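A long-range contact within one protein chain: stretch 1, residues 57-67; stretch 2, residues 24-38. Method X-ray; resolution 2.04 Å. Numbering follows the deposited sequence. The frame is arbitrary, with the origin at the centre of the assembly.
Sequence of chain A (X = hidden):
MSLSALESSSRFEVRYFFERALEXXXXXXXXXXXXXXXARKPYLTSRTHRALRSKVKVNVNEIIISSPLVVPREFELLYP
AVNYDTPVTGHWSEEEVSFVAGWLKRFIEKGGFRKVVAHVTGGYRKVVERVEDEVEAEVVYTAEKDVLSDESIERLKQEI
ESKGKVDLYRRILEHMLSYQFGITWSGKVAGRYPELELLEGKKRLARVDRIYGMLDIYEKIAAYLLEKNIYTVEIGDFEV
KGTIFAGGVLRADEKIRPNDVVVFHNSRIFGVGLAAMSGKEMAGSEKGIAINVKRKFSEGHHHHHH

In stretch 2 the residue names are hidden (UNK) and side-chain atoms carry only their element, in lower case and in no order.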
# COMPACT_ATOMS: atom_id res chain seq x y z
N LYS A 57 -20.32 0.70 -10.54
CA LYS A 57 -19.55 1.74 -9.86
C LYS A 57 -19.21 1.25 -8.46
O LYS A 57 -20.09 0.99 -7.64
CB LYS A 57 -20.35 3.04 -9.78
CG LYS A 57 -19.50 4.24 -9.40
CD LYS A 57 -20.25 5.55 -9.56
CE LYS A 57 -19.32 6.74 -9.30
NZ LYS A 57 -19.96 8.04 -9.66
N VAL A 58 -17.91 1.12 -8.20
CA VAL A 58 -17.44 0.62 -6.92
C VAL A 58 -17.09 1.76 -5.96
O VAL A 58 -16.08 2.44 -6.14
CB VAL A 58 -16.20 -0.28 -7.14
CG1 VAL A 58 -15.67 -0.78 -5.82
CG2 VAL A 58 -16.59 -1.46 -8.05
N ASN A 59 -17.93 1.96 -4.95
CA ASN A 59 -17.71 3.01 -3.95
C ASN A 59 -17.54 2.47 -2.54
O ASN A 59 -17.88 3.14 -1.56
CB ASN A 59 -18.84 4.03 -3.96
CG ASN A 59 -18.76 4.98 -5.14
OD1 ASN A 59 -17.67 5.33 -5.58
ND2 ASN A 59 -19.91 5.40 -5.63
N VAL A 60 -17.05 1.24 -2.44
CA VAL A 60 -16.80 0.64 -1.15
C VAL A 60 -15.35 0.16 -1.18
O VAL A 60 -14.75 0.10 -2.25
CB VAL A 60 -17.73 -0.54 -0.88
CG1 VAL A 60 -19.19 -0.06 -0.88
CG2 VAL A 60 -17.52 -1.63 -1.92
N ASN A 61 -14.81 -0.16 -0.02
CA ASN A 61 -13.43 -0.63 0.08
C ASN A 61 -13.28 -1.99 -0.58
O ASN A 61 -14.25 -2.75 -0.66
CB ASN A 61 -13.02 -0.72 1.56
CG ASN A 61 -12.54 0.61 2.10
OD1 ASN A 61 -11.37 0.98 1.90
ND2 ASN A 61 -13.42 1.34 2.78
N GLU A 62 -12.07 -2.29 -1.04
CA GLU A 62 -11.80 -3.55 -1.73
C GLU A 62 -10.61 -4.29 -1.15
O GLU A 62 -9.61 -3.69 -0.77
CB GLU A 62 -11.52 -3.29 -3.21
CG GLU A 62 -12.69 -2.74 -4.01
CD GLU A 62 -12.23 -2.03 -5.28
OE1 GLU A 62 -11.47 -1.04 -5.17
OE2 GLU A 62 -12.63 -2.45 -6.39
N ILE A 63 -10.73 -5.60 -1.08
CA ILE A 63 -9.64 -6.42 -0.60
C ILE A 63 -9.52 -7.54 -1.62
O ILE A 63 -10.50 -8.21 -1.93
CB ILE A 63 -9.92 -7.00 0.80
CG1 ILE A 63 -9.92 -5.86 1.83
CG2 ILE A 63 -8.88 -8.06 1.14
CD1 ILE A 63 -10.24 -6.31 3.23
N ILE A 64 -8.32 -7.72 -2.15
CA ILE A 64 -8.08 -8.78 -3.12
C ILE A 64 -7.54 -10.01 -2.40
O ILE A 64 -6.52 -9.94 -1.71
CB ILE A 64 -7.03 -8.33 -4.19
CG1 ILE A 64 -7.61 -7.20 -5.05
CG2 ILE A 64 -6.62 -9.53 -5.06
CD1 ILE A 64 -7.52 -5.83 -4.41
N ILE A 65 -8.23 -11.14 -2.53
CA ILE A 65 -7.78 -12.37 -1.88
C ILE A 65 -6.78 -13.09 -2.79
O ILE A 65 -7.06 -13.33 -3.96
CB ILE A 65 -8.95 -13.33 -1.58
CG1 ILE A 65 -9.95 -12.68 -0.62
CG2 ILE A 65 -8.42 -14.63 -0.98
CD1 ILE A 65 -11.22 -13.48 -0.41
N SER A 66 -5.63 -13.42 -2.22
CA SER A 66 -4.59 -14.13 -2.95
C SER A 66 -3.91 -15.11 -2.00
O SER A 66 -4.43 -15.41 -0.92
CB SER A 66 -3.56 -13.13 -3.50
OG SER A 66 -2.67 -13.77 -4.40
N SER A 67 -2.74 -15.61 -2.39
CA SER A 67 -2.00 -16.54 -1.55
C SER A 67 -0.50 -16.37 -1.78
O SER A 67 -0.02 -16.46 -2.91
CB SER A 67 -2.40 -17.99 -1.85
OG SER A 67 -1.69 -18.88 -1.01
N UNK A 24 -1.74 0.58 9.23
CA UNK A 24 -1.93 1.78 8.41
C UNK A 24 -3.26 1.79 7.65
O UNK A 24 -3.62 2.79 7.04
s UNK A 24 0.87 2.01 8.19
c UNK A 24 -0.77 1.93 7.41
N UNK A 25 -3.97 0.67 7.70
CA UNK A 25 -5.24 0.50 6.99
C UNK A 25 -6.37 1.38 7.49
O UNK A 25 -6.81 1.24 8.62
c UNK A 25 -6.82 -1.36 6.19
o UNK A 25 -10.01 -2.53 3.76
c UNK A 25 -6.99 -0.81 4.92
c UNK A 25 -5.65 -0.97 7.06
c UNK A 25 -8.81 -2.70 5.82
c UNK A 25 -8.05 -1.20 4.10
c UNK A 25 -7.75 -2.30 6.63
c UNK A 25 -8.96 -2.14 4.56
N UNK A 26 -6.85 2.30 6.65
CA UNK A 26 -7.96 3.16 7.06
C UNK A 26 -9.06 3.22 6.01
O UNK A 26 -8.97 3.95 5.02
c UNK A 26 -4.63 6.02 9.59
c UNK A 26 -7.45 4.58 7.37
n UNK A 26 -3.47 5.57 8.75
c UNK A 26 -6.29 4.59 8.36
c UNK A 26 -5.94 6.00 8.81
N UNK A 27 -10.14 2.45 6.22
CA UNK A 27 -11.29 2.39 5.31
C UNK A 27 -12.02 3.72 5.16
O UNK A 27 -11.88 4.62 5.99
c UNK A 27 -12.18 1.33 5.96
c UNK A 27 -11.21 0.45 6.66
c UNK A 27 -10.26 1.45 7.29
N UNK A 28 -12.79 3.84 4.09
CA UNK A 28 -13.58 5.04 3.84
C UNK A 28 -15.05 4.64 3.68
O UNK A 28 -15.92 5.48 3.45
c UNK A 28 -12.07 3.46 -0.30
c UNK A 28 -13.16 4.88 1.33
c UNK A 28 -14.43 3.93 -0.50
c UNK A 28 -12.02 4.25 0.85
c UNK A 28 -14.36 4.71 0.65
c UNK A 28 -13.09 5.74 2.57
c UNK A 28 -13.27 3.30 -0.98
N UNK A 29 -15.31 3.34 3.85
CA UNK A 29 -16.66 2.79 3.70
C UNK A 29 -16.97 1.79 4.81
O UNK A 29 -16.06 1.28 5.46
o UNK A 29 -17.98 1.37 2.19
c UNK A 29 -16.76 2.08 2.34
N UNK A 30 -18.25 1.50 5.02
CA UNK A 30 -18.67 0.55 6.04
C UNK A 30 -18.84 -0.82 5.40
O UNK A 30 -19.14 -1.80 6.08
o UNK A 30 -22.28 0.80 6.10
c UNK A 30 -21.13 1.03 5.69
c UNK A 30 -19.98 1.01 6.68
o UNK A 30 -20.90 1.29 4.49
N UNK A 31 -18.67 -0.87 4.08
CA UNK A 31 -18.79 -2.11 3.33
C UNK A 31 -17.47 -2.43 2.62
O UNK A 31 -16.79 -1.52 2.14
c UNK A 31 -19.97 -3.26 1.40
c UNK A 31 -19.92 -2.01 2.28
o UNK A 31 -21.18 -1.87 2.95
N UNK A 32 -17.10 -3.70 2.58
CA UNK A 32 -15.87 -4.08 1.89
C UNK A 32 -16.16 -5.17 0.86
O UNK A 32 -16.83 -6.17 1.16
c UNK A 32 -13.51 -4.91 2.08
c UNK A 32 -15.27 -5.84 3.61
c UNK A 32 -14.78 -4.59 2.86
N UNK A 33 -15.66 -4.96 -0.35
CA UNK A 33 -15.83 -5.90 -1.45
C UNK A 33 -14.62 -6.83 -1.57
O UNK A 33 -13.47 -6.35 -1.67
c UNK A 33 -16.13 -5.91 -4.04
c UNK A 33 -16.21 -4.94 -5.22
c UNK A 33 -16.01 -5.11 -2.75
c UNK A 33 -17.35 -6.81 -3.97
N UNK A 34 -14.85 -8.14 -1.54
CA UNK A 34 -13.75 -9.10 -1.67
C UNK A 34 -13.70 -9.56 -3.13
O UNK A 34 -14.73 -9.91 -3.72
c UNK A 34 -14.22 -9.95 0.75
c UNK A 34 -14.29 -11.24 1.56
c UNK A 34 -13.12 -9.04 1.29
c UNK A 34 -13.95 -10.29 -0.72
N UNK A 35 -12.49 -9.58 -3.69
CA UNK A 35 -12.27 -9.95 -5.07
C UNK A 35 -11.15 -10.96 -5.26
O UNK A 35 -10.26 -11.10 -4.43
c UNK A 35 -13.03 -7.61 -5.87
c UNK A 35 -11.95 -8.69 -5.88
c UNK A 35 -12.47 -6.31 -6.41
c UNK A 35 -14.22 -8.09 -6.69
N UNK A 36 -11.17 -11.69 -6.39
CA UNK A 36 -10.12 -12.68 -6.62
C UNK A 36 -8.86 -12.01 -7.17
O UNK A 36 -8.93 -10.98 -7.85
c UNK A 36 -11.50 -12.64 -8.51
c UNK A 36 -12.14 -11.67 -7.51
c UNK A 36 -10.77 -13.61 -7.64
N UNK A 37 -7.70 -12.59 -6.86
CA UNK A 37 -6.46 -12.03 -7.38
C UNK A 37 -6.44 -12.37 -8.87
O UNK A 37 -7.24 -13.19 -9.33
c UNK A 37 -5.24 -12.63 -6.67
s UNK A 37 -5.16 -14.43 -6.74
N UNK A 38 -5.56 -11.73 -9.63
CA UNK A 38 -5.47 -12.00 -11.06
C UNK A 38 -4.03 -12.24 -11.47
O UNK A 38 -3.11 -11.97 -10.70
o UNK A 38 -5.39 -9.60 -11.43
c UNK A 38 -6.02 -10.81 -11.88
c UNK A 38 -7.54 -10.69 -11.72
O HOH W 1 -9.84 -1.69 1.22

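Position 24 carries one carbon and then one sulfur, out of reach of stretch 1: C24. Position 25 has one carbon leading to a six-carbon ring that bears an oxygen; the oxygen lies near I63 and a water, the pattern of tyrosine. Y25 OH is 3.8 Å from I63 CD1, and its hydrogen bond to the water (2.7 Å from Y25 OH to the water O) links it to E62 O, to which the water donates (2.8 Å from water O to E62 O). Position 26, four carbons in a row ending in nitrogen, is K26; it points away, and its NZ donates a hydrogen bond to C24 O (3.3 Å). At position 27 three carbons close onto the backbone nitrogen and pack beside the side chain of N61, giving P27.

Position 28 has one carbon and a six-carbon ring with no further atom; N61 CG lies over one face of the ring and N59 O is at its edge: F28, whose CE1 is 3.7 Å from N59 O. Position 29, one carbon and one oxygen, the latter near V60, is S29. Its OG accepts from the backbone N of position 31 (3.0 Å), a bond that a small hydroxyl side chain can make within a turn, and lies 3.6 Å from V60 CG1. Position 30 has two carbons, the second with two oxygens; D30 points away, a suitable place for an exposed carboxylate.

Position 31 has one carbon carrying an oxygen and a carbon, its CB 3.8 Å from V60 CG1: T31, a beta-branched residue that suits the start of a strand. Position 32 has three carbons, forked at the first, against I63: V32, with CG2 3.7 Å from I63 CG1. Positions 33, 34 and 35 each hold four carbons forked at the second. The CB of position 33 meets V60 CG2 at 3.9 Å; position 34 packs on I63, on the opposite face; position 35, back on the face of 33, reaches E62. They are L33, L34 and L35, with L34 CD2 3.8 Å from I63 CB and L35 CD1 3.9 Å from E62 OE2. Branched apolar side chains suit these buried strand positions, which alternate between faces from V32 onward.

At position 36 three carbons again close onto the nitrogen. P36 has no amide hydrogen, but the cross-strand bonds here use positions 35 and 37. Position 37 has one carbon and one sulfur, its CB 3.8 Å from I64 CG2: C37, compact enough to fit there. Position 38, one carbon carrying an oxygen and a carbon, is T38, pointing away.

The contact is a parallel pairing. N61 N donates to T31 O (3.2 Å), L33 N to N61 O (2.6 Å), I63 N to L33 O (2.9 Å), L35 N to I63 O (3.0 Å) and I65 N to L35 O (2.8 Å); C37 N to I65 O (3.1 Å) is weak. Aliphatic side chains pack on both faces of this ladder.

Stretch 2 24-38: CYKPFSDTVLLLPCT
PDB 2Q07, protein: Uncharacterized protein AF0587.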